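Local coordinates for protein amidohydrolase 2 (Bifidobacterium longum subsp. infantis, PDB 6UVZ) that probably acts as a hydrolase of the metallo-dependent hydrolase superfamily, built on a TIM-barrel fold, at residues I122-R126 / A150-E156; G193-V197 / L225-F229; D10-W16 / G54-V60; G114-E118 / D146-A150. One frame throughout, in Å; residues are numbered along the deposited sequence.

Contact 1: I122-R126 / A150-E156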
loop_
_atom_site.group_PDB
_atom_site.type_symbol
_atom_site.label_atom_id
_atom_site.label_comp_id
_atom_site.label_asym_id
_atom_site.label_seq_id
_atom_site.Cartn_x
_atom_site.Cartn_y
_atom_site.Cartn_z
ATOM N N ILE A 122 2.272 4.921 19.339
ATOM C CA ILE A 122 0.861 5.262 19.498
ATOM C C ILE A 122 0.673 6.774 19.454
ATOM O O ILE A 122 -0.226 7.285 18.776
ATOM C CB ILE A 122 0.310 4.664 20.805
ATOM C CG1 ILE A 122 0.579 3.159 20.861
ATOM C CG2 ILE A 122 -1.178 4.947 20.934
ATOM C CD1 ILE A 122 -0.060 2.384 19.736
ATOM N N ALA A 123 1.518 7.510 20.180
ATOM C CA ALA A 123 1.439 8.966 20.158
ATOM C C ALA A 123 1.749 9.521 18.776
ATOM O O ALA A 123 1.190 10.551 18.381
ATOM C CB ALA A 123 2.388 9.561 21.197
ATOM N N GLY A 124 2.635 8.859 18.030
ATOM C CA GLY A 124 2.910 9.289 16.671
ATOM C C GLY A 124 1.728 9.109 15.742
ATOM O O GLY A 124 1.544 9.894 14.808
ATOM N N LEU A 125 0.913 8.077 15.980
ATOM C CA LEU A 125 -0.287 7.881 15.173
ATOM C C LEU A 125 -1.266 9.033 15.356
ATOM O O LEU A 125 -1.881 9.495 14.387
ATOM C CB LEU A 125 -0.951 6.549 15.531
ATOM C CG LEU A 125 -0.181 5.264 15.215
ATOM C CD1 LEU A 125 -0.802 4.075 15.935
ATOM C CD2 LEU A 125 -0.137 5.009 13.720
ATOM N N ARG A 126 -1.418 9.516 16.592
ATOM C CA ARG A 126 -2.317 10.639 16.840
ATOM C C ARG A 126 -1.811 11.910 16.169
ATOM O O ARG A 126 -2.608 12.725 15.692
ATOM C CB ARG A 126 -2.481 10.863 18.341
ATOM C CG ARG A 126 -2.778 9.603 19.136
ATOM C CD ARG A 126 -3.121 9.936 20.579
ATOM N NE ARG A 126 -2.984 8.779 21.459
ATOM C CZ ARG A 126 -3.914 7.845 21.621
ATOM N NH1 ARG A 126 -5.060 7.925 20.956
ATOM N NH2 ARG A 126 -3.700 6.828 22.445
ATOM N N ALA A 150 -2.682 -1.700 18.495
ATOM C CA ALA A 150 -2.077 -0.385 18.313
ATOM C C ALA A 150 -3.064 0.592 17.686
ATOM O O ALA A 150 -3.306 1.677 18.226
ATOM C CB ALA A 150 -0.814 -0.500 17.459
ATOM N N PHE A 151 -3.648 0.220 16.546
ATOM C CA PHE A 151 -4.579 1.099 15.852
ATOM C C PHE A 151 -5.960 1.132 16.493
ATOM O O PHE A 151 -6.772 1.988 16.126
ATOM C CB PHE A 151 -4.694 0.683 14.383
ATOM C CG PHE A 151 -3.414 0.839 13.613
ATOM C CD1 PHE A 151 -3.052 2.067 13.086
ATOM C CD2 PHE A 151 -2.569 -0.241 13.421
ATOM C CE1 PHE A 151 -1.873 2.213 12.381
ATOM C CE2 PHE A 151 -1.388 -0.101 12.718
ATOM C CZ PHE A 151 -1.041 1.128 12.197
ATOM N N ALA A 152 -6.249 0.228 17.432
ATOM C CA ALA A 152 -7.496 0.330 18.182
ATOM C C ALA A 152 -7.472 1.514 19.138
ATOM O O ALA A 152 -8.518 2.117 19.403
ATOM C CB ALA A 152 -7.765 -0.966 18.947
ATOM N N GLN A 153 -6.293 1.861 19.660
ATOM C CA GLN A 153 -6.172 3.026 20.527
ATOM C C GLN A 153 -6.252 4.331 19.749
ATOM O O GLN A 153 -6.611 5.362 20.326
ATOM C CB GLN A 153 -4.857 2.969 21.305
ATOM C CG GLN A 153 -4.595 1.638 21.989
ATOM C CD GLN A 153 -3.244 1.593 22.672
ATOM O OE1 GLN A 153 -2.806 2.574 23.273
ATOM N NE2 GLN A 153 -2.571 0.451 22.578
ATOM N N VAL A 154 -5.925 4.309 18.460
ATOM C CA VAL A 154 -5.989 5.500 17.618
ATOM C C VAL A 154 -6.946 5.229 16.461
ATOM O O VAL A 154 -6.497 4.966 15.336
ATOM C CB VAL A 154 -4.596 5.898 17.103
ATOM C CG1 VAL A 154 -4.628 7.294 16.496
ATOM C CG2 VAL A 154 -3.570 5.822 18.225
ATOM N N PRO A 155 -8.263 5.269 16.683
ATOM C CA PRO A 155 -9.200 5.041 15.572
ATOM C C PRO A 155 -9.284 6.199 14.594
ATOM O O PRO A 155 -9.863 6.027 13.514
ATOM C CB PRO A 155 -10.539 4.824 16.286
ATOM C CG PRO A 155 -10.405 5.596 17.553
ATOM C CD PRO A 155 -8.963 5.461 17.966
ATOM N N GLU A 156 -8.727 7.363 14.927
ATOM C CA GLU A 156 -8.818 8.531 14.063
ATOM C C GLU A 156 -7.724 8.589 13.005
ATOM O O GLU A 156 -7.778 9.458 12.130
ATOM C CB GLU A 156 -8.787 9.820 14.897
ATOM C CG GLU A 156 -7.505 10.040 15.689
ATOM C CD GLU A 156 -7.505 9.332 17.031
ATOM O OE1 GLU A 156 -8.428 8.530 17.284
ATOM O OE2 GLU A 156 -6.584 9.583 17.836
#
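Ile-122, Leu-125 and Val-154 make the apolar middle of this contact. CG2 of Ile-122 meets CG2 of Val-154 at 3.7 Å, the two side chains passing in opposite directions, while CD1 of Ile-122 reaches on to CB of Ala-150 at 3.8 Å. Leu-125 divides its surface: CB lies 3.8 Å from Val-154 CG2, and CD2 comes obliquely against CE1 of the Phe-151 ring at 3.6 Å. With an alanine in place of Ile-122, both branches would be gone, and Val-154 CG2 and the Ala-150 methyl would probably face a gap. The polar part belongs to Arg-126. Its chain runs extended from CG to NE, which carries the guanidinium past the last turn of the other helix; there NH1 donates to Gln-153 O at 3.1 Å, bent to 146° and arriving from above the carbonyl plane. Val-154 CG2 covers one face of this group, and Glu-156 OE2, near its plane, makes a long salt bridge to NH1 at 3.8 Å. Helices 119-131 and 144-153 thus pack against each other on the outside of the barrel, with Phe-151 also resting on Leu-184, in the loop before strand 187-191.

Contact 2: G193-V197 / L225-F229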
loop_
_atom_site.group_PDB
_atom_site.type_symbol
_atom_site.label_atom_id
_atom_site.label_comp_id
_atom_site.label_asym_id
_atom_site.label_seq_id
_atom_site.Cartn_x
_atom_site.Cartn_y
_atom_site.Cartn_z
ATOM N N GLY A 193 0.391 -8.158 -3.050
ATOM C CA GLY A 193 1.438 -8.866 -2.338
ATOM C C GLY A 193 2.581 -9.305 -3.229
ATOM O O GLY A 193 2.519 -9.153 -4.452
ATOM N N ASP A 194 3.634 -9.854 -2.625
ATOM C CA ASP A 194 4.766 -10.374 -3.378
ATOM C C ASP A 194 4.488 -11.740 -3.990
ATOM O O ASP A 194 5.399 -12.336 -4.577
ATOM C CB ASP A 194 6.006 -10.452 -2.483
ATOM C CG ASP A 194 6.369 -9.112 -1.873
ATOM O OD1 ASP A 194 5.585 -8.153 -2.032
ATOM O OD2 ASP A 194 7.439 -9.019 -1.235
ATOM N N ASN A 195 3.269 -12.246 -3.865
ATOM C CA ASN A 195 2.861 -13.528 -4.414
ATOM C C ASN A 195 1.467 -13.379 -4.993
ATOM O O ASN A 195 0.728 -12.458 -4.622
ATOM C CB ASN A 195 2.867 -14.628 -3.343
ATOM C CG ASN A 195 4.216 -14.782 -2.670
ATOM O OD1 ASN A 195 5.080 -15.518 -3.147
ATOM N ND2 ASN A 195 4.401 -14.090 -1.552
ATOM N N PRO A 196 1.079 -14.254 -5.921
ATOM C CA PRO A 196 -0.316 -14.267 -6.377
ATOM C C PRO A 196 -1.259 -14.494 -5.204
ATOM O O PRO A 196 -1.071 -15.410 -4.403
ATOM C CB PRO A 196 -0.354 -15.430 -7.374
ATOM C CG PRO A 196 1.049 -15.550 -7.860
ATOM C CD PRO A 196 1.922 -15.188 -6.691
ATOM N N VAL A 197 -2.275 -13.634 -5.103
ATOM C CA VAL A 197 -3.183 -13.682 -3.965
ATOM C C VAL A 197 -3.961 -14.994 -3.968
ATOM O O VAL A 197 -4.305 -15.543 -5.023
ATOM C CB VAL A 197 -4.133 -12.469 -3.975
ATOM C CG1 VAL A 197 -3.339 -11.176 -3.868
ATOM C CG2 VAL A 197 -4.987 -12.469 -5.232
ATOM N N LEU A 225 7.470 -10.477 -10.402
ATOM C CA LEU A 225 8.487 -11.379 -9.871
ATOM C C LEU A 225 7.962 -12.805 -9.746
ATOM O O LEU A 225 8.509 -13.729 -10.355
ATOM C CB LEU A 225 8.987 -10.867 -8.513
ATOM C CG LEU A 225 10.211 -11.570 -7.926
ATOM C CD1 LEU A 225 11.427 -11.358 -8.816
ATOM C CD2 LEU A 225 10.487 -11.086 -6.512
ATOM N N ASN A 226 6.904 -12.999 -8.962
ATOM C CA ASN A 226 6.270 -14.300 -8.804
ATOM C C ASN A 226 4.953 -14.404 -9.561
ATOM O O ASN A 226 4.218 -15.379 -9.374
ATOM C CB ASN A 226 6.045 -14.603 -7.321
ATOM C CG ASN A 226 7.322 -14.518 -6.509
ATOM O OD1 ASN A 226 8.424 -14.593 -7.052
ATOM N ND2 ASN A 226 7.179 -14.364 -5.197
ATOM N N SER A 227 4.641 -13.424 -10.407
ATOM C CA SER A 227 3.384 -13.441 -11.150
ATOM C C SER A 227 3.536 -12.531 -12.369
ATOM O O SER A 227 4.646 -12.359 -12.884
ATOM C CB SER A 227 2.228 -13.038 -10.211
ATOM O OG SER A 227 0.993 -13.006 -10.904
ATOM N N THR A 228 2.426 -11.954 -12.824
ATOM C CA THR A 228 2.434 -10.994 -13.916
ATOM C C THR A 228 1.338 -9.971 -13.661
ATOM O O THR A 228 0.298 -10.291 -13.080
ATOM C CB THR A 228 2.225 -11.672 -15.278
ATOM O OG1 THR A 228 3.164 -12.743 -15.434
ATOM C CG2 THR A 228 2.422 -10.676 -16.413
ATOM N N PHE A 229 1.593 -8.728 -14.080
ATOM C CA PHE A 229 0.575 -7.688 -13.980
ATOM C C PHE A 229 -0.705 -8.115 -14.690
ATOM O O PHE A 229 -1.806 -7.986 -14.143
ATOM C CB PHE A 229 1.108 -6.377 -14.563
ATOM C CG PHE A 229 0.316 -5.160 -14.162
ATOM C CD1 PHE A 229 -0.722 -5.252 -13.249
ATOM C CD2 PHE A 229 0.615 -3.921 -14.704
ATOM C CE1 PHE A 229 -1.449 -4.135 -12.887
ATOM C CE2 PHE A 229 -0.108 -2.800 -14.344
ATOM C CZ PHE A 229 -1.139 -2.908 -13.434
#
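Pro-196 packs its ring against the turn made by Asn-226 and Ser-227, and this is the closer-fitting half of the contact. CG of the proline lies 3.6 Å from Ser-227 CB and 3.5 Å from Asn-226 O, with CD a second ring atom beside that same carbonyl oxygen. The hydroxyl of Ser-227 takes little part: OG is anti to the backbone N (chi1 178°), and it is the CB carbon that meets the ring. Both segments belong to loops on the same end of the TIM-barrel fold. Segment 193-197 follows strand 187-191; segment 225-229 takes in the end of the short helix 223-226, which comes after strand 214-216. The contact therefore ties together the loops after the seventh and eighth strands of the sheet. The other half is looser and held by weak polar bonds. Asn-226 sends its amide alongside that of Asn-195, the two pointing the same way with their planes 34° apart. ND2 of Asn-226 serves two acceptors weakly, Asp-194 O at 2.8 Å and Asn-195 OD1 at 3.2 Å; the first bond is strongly bent, at 117°. These three residues are exposed, as is Pro-196; among the touching residues only Ser-227 is partly screened. Asn-219 ND2 bonds both Gly-193 O and Asp-194 OD1, giving the first loop a second hold on the segment after strand 214-216.

Contact 3: D10-W16 / G54-V60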
loop_
_atom_site.group_PDB
_atom_site.type_symbol
_atom_site.label_atom_id
_atom_site.label_comp_id
_atom_site.label_asym_id
_atom_site.label_seq_id
_atom_site.Cartn_x
_atom_site.Cartn_y
_atom_site.Cartn_z
ATOM N N ASP A 10 -4.524 3.155 -8.784
ATOM C CA ASP A 10 -3.557 2.208 -8.238
ATOM C C ASP A 10 -3.104 2.700 -6.869
ATOM O O ASP A 10 -2.358 3.677 -6.768
ATOM C CB ASP A 10 -2.369 2.056 -9.182
ATOM C CG ASP A 10 -1.662 0.727 -9.020
ATOM O OD1 ASP A 10 -1.445 0.046 -10.042
ATOM O OD2 ASP A 10 -1.342 0.353 -7.872
ATOM N N SER A 11 -3.542 2.021 -5.811
ATOM C CA SER A 11 -3.236 2.469 -4.459
ATOM C C SER A 11 -1.852 2.046 -3.979
ATOM O O SER A 11 -1.487 2.377 -2.845
ATOM C CB SER A 11 -4.299 1.955 -3.484
ATOM O OG SER A 11 -4.371 0.541 -3.502
ATOM N N HIS A 12 -1.067 1.348 -4.800
ATOM C CA HIS A 12 0.243 0.869 -4.358
ATOM C C HIS A 12 1.081 0.525 -5.582
ATOM O O HIS A 12 0.832 -0.495 -6.232
ATOM C CB HIS A 12 0.086 -0.341 -3.443
ATOM C CG HIS A 12 1.362 -0.788 -2.799
ATOM N ND1 HIS A 12 1.623 -0.600 -1.459
ATOM C CD2 HIS A 12 2.446 -1.421 -3.308
ATOM C CE1 HIS A 12 2.814 -1.094 -1.170
ATOM N NE2 HIS A 12 3.333 -1.598 -2.274
ATOM N N PHE A 13 2.072 1.363 -5.886
ATOM C CA PHE A 13 3.023 1.067 -6.948
ATOM C C PHE A 13 4.371 1.669 -6.577
ATOM O O PHE A 13 4.471 2.523 -5.693
ATOM C CB PHE A 13 2.547 1.593 -8.310
ATOM C CG PHE A 13 2.807 3.059 -8.526
ATOM C CD1 PHE A 13 3.932 3.483 -9.218
ATOM C CD2 PHE A 13 1.924 4.012 -8.051
ATOM C CE1 PHE A 13 4.175 4.828 -9.421
ATOM C CE2 PHE A 13 2.160 5.360 -8.252
ATOM C CZ PHE A 13 3.287 5.767 -8.939
ATOM N N HIS A 14 5.414 1.210 -7.268
ATOM C CA HIS A 14 6.776 1.657 -7.018
ATOM C C HIS A 14 7.447 2.056 -8.325
ATOM O O HIS A 14 7.107 1.550 -9.398
ATOM C CB HIS A 14 7.620 0.567 -6.339
ATOM C CG HIS A 14 7.003 0.001 -5.098
ATOM N ND1 HIS A 14 7.010 0.669 -3.893
ATOM C CD2 HIS A 14 6.374 -1.176 -4.874
ATOM C CE1 HIS A 14 6.404 -0.070 -2.979
ATOM N NE2 HIS A 14 6.009 -1.195 -3.549
ATOM N N ILE A 15 8.407 2.974 -8.216
ATOM C CA ILE A 15 9.310 3.320 -9.307
ATOM C C ILE A 15 10.699 3.516 -8.716
ATOM O O ILE A 15 10.850 3.973 -7.580
ATOM C CB ILE A 15 8.871 4.588 -10.078
ATOM C CG1 ILE A 15 8.707 5.774 -9.124
ATOM C CG2 ILE A 15 7.594 4.335 -10.867
ATOM C CD1 ILE A 15 8.408 7.080 -9.822
ATOM N N TRP A 16 11.721 3.160 -9.493
ATOM C CA TRP A 16 13.094 3.353 -9.046
ATOM C C TRP A 16 14.030 3.328 -10.244
ATOM O O TRP A 16 13.662 2.893 -11.339
ATOM C CB TRP A 16 13.513 2.293 -8.018
ATOM C CG TRP A 16 13.427 0.877 -8.507
ATOM C CD1 TRP A 16 14.260 0.263 -9.399
ATOM C CD2 TRP A 16 12.467 -0.110 -8.111
ATOM N NE1 TRP A 16 13.869 -1.040 -9.591
ATOM C CE2 TRP A 16 12.772 -1.294 -8.811
ATOM C CE3 TRP A 16 11.375 -0.105 -7.237
ATOM C CZ2 TRP A 16 12.026 -2.461 -8.664
ATOM C CZ3 TRP A 16 10.637 -1.265 -7.092
ATOM C CH2 TRP A 16 10.965 -2.426 -7.801
ATOM N N GLY A 54 -4.350 7.566 -12.129
ATOM C CA GLY A 54 -3.173 7.833 -11.330
ATOM C C GLY A 54 -2.952 6.771 -10.267
ATOM O O GLY A 54 -3.780 5.894 -10.031
ATOM N N GLY A 55 -1.791 6.883 -9.614
ATOM C CA GLY A 55 -1.371 5.905 -8.638
ATOM C C GLY A 55 -0.879 6.556 -7.358
ATOM O O GLY A 55 -0.653 7.768 -7.291
ATOM N N VAL A 56 -0.717 5.719 -6.337
ATOM C CA VAL A 56 -0.192 6.126 -5.040
ATOM C C VAL A 56 1.199 5.525 -4.903
ATOM O O VAL A 56 1.353 4.301 -4.815
ATOM C CB VAL A 56 -1.102 5.681 -3.887
ATOM C CG1 VAL A 56 -0.434 5.957 -2.547
ATOM C CG2 VAL A 56 -2.446 6.386 -3.970
ATOM N N TYR A 57 2.216 6.383 -4.890
ATOM C CA TYR A 57 3.583 5.913 -4.724
ATOM C C TYR A 57 3.823 5.473 -3.284
ATOM O O TYR A 57 3.332 6.091 -2.337
ATOM C CB TYR A 57 4.574 7.011 -5.109
ATOM C CG TYR A 57 6.026 6.655 -4.867
ATOM C CD1 TYR A 57 6.786 6.043 -5.855
ATOM C CD2 TYR A 57 6.641 6.942 -3.652
ATOM C CE1 TYR A 57 8.114 5.722 -5.639
ATOM C CE2 TYR A 57 7.965 6.623 -3.427
ATOM C CZ TYR A 57 8.697 6.012 -4.423
ATOM O OH TYR A 57 10.019 5.696 -4.203
ATOM N N VAL A 58 4.586 4.395 -3.129
ATOM C CA VAL A 58 4.997 3.893 -1.825
ATOM C C VAL A 58 6.516 3.816 -1.813
ATOM O O VAL A 58 7.135 3.479 -2.828
ATOM C CB VAL A 58 4.370 2.515 -1.519
ATOM C CG1 VAL A 58 4.707 2.075 -0.104
ATOM C CG2 VAL A 58 2.862 2.564 -1.720
ATOM N N GLU A 59 7.115 4.145 -0.668
ATOM C CA GLU A 59 8.568 4.199 -0.569
ATOM C C GLU A 59 9.188 2.853 -0.924
ATOM O O GLU A 59 8.664 1.793 -0.570
ATOM C CB GLU A 59 8.986 4.634 0.839
ATOM C CG GLU A 59 8.419 3.788 1.970
ATOM C CD GLU A 59 9.315 2.621 2.334
ATOM O OE1 GLU A 59 8.788 1.561 2.731
ATOM O OE2 GLU A 59 10.549 2.766 2.219
ATOM N N VAL A 60 10.307 2.904 -1.640
ATOM C CA VAL A 60 10.946 1.710 -2.177
ATOM C C VAL A 60 12.073 1.214 -1.267
ATOM O O VAL A 60 12.921 0.438 -1.706
ATOM C CB VAL A 60 11.454 1.943 -3.608
ATOM C CG1 VAL A 60 10.295 2.284 -4.531
ATOM C CG2 VAL A 60 12.499 3.050 -3.627
HETATM O O HOH W 1 11.907 5.982 -6.040
#
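His-12 has CG anti to its backbone N (chi1 -172°), which turns one face of its ring to CG2 of Val-58; His-14 has CG beside the N instead (chi1 -53°), and its ring swings to the Val-58 carbonyl. The two strands are the first and second of the TIM barrel, joined by helix 38-47 in a beta-alpha-beta unit. Their parallel ladder includes Val-56 N to Asp-10 O at 2.7 Å and Val-58 N to Phe-13 O at 3.2 Å, and a beta bulge between Asp-10 and Phe-13 shifts the register by one. Val-58 CG2 makes a CH-pi contact 3.7 Å from the centroid of the His-12 ring, whose ND1 has its polar partner in Lys-190. His-14 ND1 donates to Val-58 O at 3.0 Å, from above the carbonyl plane. A leucine in place of His-14 would probably leave the Val-58 carbonyl without this donor. The His-x-His pattern at the end of the first strand is consistent with the metal-binding pair of amidohydrolase relatives. Alongside Phe-13, Ile-15 crosses the Tyr-57 side chain at about a right angle, its CG1 coming obliquely to CE1 of that ring at 3.5 Å. The Tyr-57 hydroxyl, also bonded to Glu-68, accepts from a water at 2.6 Å, and that same water donates to Ile-15 O at 2.7 Å.

Contact 4: G114-E118 / D146-A150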
loop_
_atom_site.group_PDB
_atom_site.type_symbol
_atom_site.label_atom_id
_atom_site.label_comp_id
_atom_site.label_asym_id
_atom_site.label_seq_id
_atom_site.Cartn_x
_atom_site.Cartn_y
_atom_site.Cartn_z
ATOM N N GLY A 114 8.624 -5.426 19.179
ATOM C CA GLY A 114 7.277 -4.969 19.458
ATOM C C GLY A 114 7.131 -3.478 19.236
ATOM O O GLY A 114 6.771 -2.734 20.153
ATOM N N ARG A 115 7.409 -3.035 18.006
ATOM C CA ARG A 115 7.415 -1.607 17.705
ATOM C C ARG A 115 6.029 -0.993 17.864
ATOM O O ARG A 115 5.895 0.145 18.328
ATOM C CB ARG A 115 7.949 -1.383 16.289
ATOM C CG ARG A 115 7.758 0.025 15.746
ATOM C CD ARG A 115 8.510 1.057 16.566
ATOM N NE ARG A 115 8.320 2.404 16.034
ATOM C CZ ARG A 115 8.758 3.510 16.625
ATOM N NH1 ARG A 115 9.413 3.436 17.776
ATOM N NH2 ARG A 115 8.540 4.692 16.066
ATOM N N ALA A 116 4.983 -1.735 17.494
ATOM C CA ALA A 116 3.629 -1.196 17.552
ATOM C C ALA A 116 3.138 -0.994 18.979
ATOM O O ALA A 116 2.141 -0.292 19.182
ATOM C CB ALA A 116 2.666 -2.114 16.800
ATOM N N LEU A 117 3.805 -1.587 19.965
ATOM C CA LEU A 117 3.402 -1.466 21.359
ATOM C C LEU A 117 4.109 -0.331 22.088
ATOM O O LEU A 117 3.783 -0.065 23.250
ATOM C CB LEU A 117 3.652 -2.786 22.098
ATOM C CG LEU A 117 2.894 -4.013 21.585
ATOM C CD1 LEU A 117 3.096 -5.200 22.515
ATOM C CD2 LEU A 117 1.415 -3.704 21.414
ATOM N N GLU A 118 5.059 0.341 21.445
ATOM C CA GLU A 118 5.751 1.440 22.098
ATOM C C GLU A 118 4.838 2.663 22.169
ATOM O O GLU A 118 4.084 2.932 21.229
ATOM C CB GLU A 118 7.038 1.788 21.352
ATOM C CG GLU A 118 7.912 0.585 21.032
ATOM C CD GLU A 118 9.352 0.967 20.753
ATOM O OE1 GLU A 118 10.126 1.122 21.722
ATOM O OE2 GLU A 118 9.711 1.121 19.568
ATOM N N ASP A 146 -0.530 -7.561 17.423
ATOM C CA ASP A 146 -0.164 -6.328 18.110
ATOM C C ASP A 146 -0.568 -5.097 17.309
ATOM O O ASP A 146 -0.816 -4.035 17.893
ATOM C CB ASP A 146 1.338 -6.305 18.395
ATOM C CG ASP A 146 1.792 -7.492 19.220
ATOM O OD1 ASP A 146 2.337 -8.452 18.635
ATOM O OD2 ASP A 146 1.596 -7.470 20.453
HETATM N N MSE A 147 -0.638 -5.216 15.986
HETATM C CA MSE A 147 -1.051 -4.106 15.136
HETATM C C MSE A 147 -2.500 -3.728 15.417
HETATM O O MSE A 147 -2.854 -2.549 15.421
HETATM C CB MSE A 147 -0.880 -4.464 13.658
HETATM C CG MSE A 147 0.487 -5.020 13.306
HETATM SE SE MSE A 147 1.935 -3.753 13.608
HETATM C CE MSE A 147 3.438 -4.987 13.457
ATOM N N ALA A 148 -3.334 -4.743 15.654
ATOM C CA ALA A 148 -4.744 -4.494 15.931
ATOM C C ALA A 148 -4.922 -3.685 17.210
ATOM O O ALA A 148 -5.735 -2.756 17.258
ATOM C CB ALA A 148 -5.504 -5.817 16.021
ATOM N N LYS A 149 -4.167 -4.024 18.258
ATOM C CA LYS A 149 -4.257 -3.275 19.506
ATOM C C LYS A 149 -3.678 -1.873 19.366
ATOM O O LYS A 149 -4.131 -0.946 20.047
ATOM C CB LYS A 149 -3.545 -4.034 20.625
ATOM C CG LYS A 149 -4.216 -5.340 21.013
ATOM C CD LYS A 149 -3.191 -6.447 21.203
ATOM C CE LYS A 149 -2.105 -6.038 22.183
ATOM N NZ LYS A 149 -1.052 -7.085 22.305
ATOM N N ALA A 150 -2.682 -1.700 18.495
ATOM C CA ALA A 150 -2.077 -0.385 18.313
ATOM C C ALA A 150 -3.064 0.592 17.686
ATOM O O ALA A 150 -3.306 1.677 18.226
ATOM C CB ALA A 150 -0.814 -0.500 17.459
#
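Leu-117 crosses Asp-146 at about a right angle, with its CG beside the backbone N (chi1 -61°), a torsion that brings its branches to the neighbouring helix. Beyond CB, CG comes to 3.9 Å from Asp-146 OD2. From there CD1 carries on to the same oxygen at 3.4 Å, while CD2 lies 3.9 Å from Asp-146 OD2 and 4.0 Å from Asp-146 CB, and ends 4.3 Å from Lys-149 NZ. The leucine thus covers a charged pair, since Lys-149 NZ makes a weak hydrogen bond to Asp-146 OD2 that is part of a salt bridge. In the TIM-barrel layout, 114-118 is the short 3-10 turn that leads into helix 119-131, and 146-150 belongs to the next helix along the chain, 144-153. Deeper in, the apolar side rests on Ala-116. Its CB meets SE of Met-147, a selenomethionine, at 3.7 Å and CB of Ala-150 at 3.9 Å; the Met-147 chain starts away from 114-118 and bends at chi2 (-63°), which brings SE nearer. Ala-116 O is 3.4 Å from Ala-150 CB. On the far side of the turn, Arg-115 leads away from the helix and binds Glu-118, Glu-120 and Glu-104 in salt bridges.

How the contacts relate
Contact 3 lies nearest the middle of the chain and is entirely buried: strand pairing and histidine side chains do its work. Contacts 1 and 4 sit on the outside of the barrel with centres about 10 Å apart, share Ala-150 and both use helix 144-153; they touch through Ile-122 CD1 and Ala-116 O. Each has an apolar middle with charged groups at its margin, but contact 1 adds a hydrogen bond across its segments. Contact 2 is a surface meeting of two loops, a proline ring packed on a turn beside weak amide bonds, on the opposite side of the chain's centre from contact 1 and about 31 Å from it, centre to centre. Its nearest atoms come within about 5 Å of contact 3 without touching.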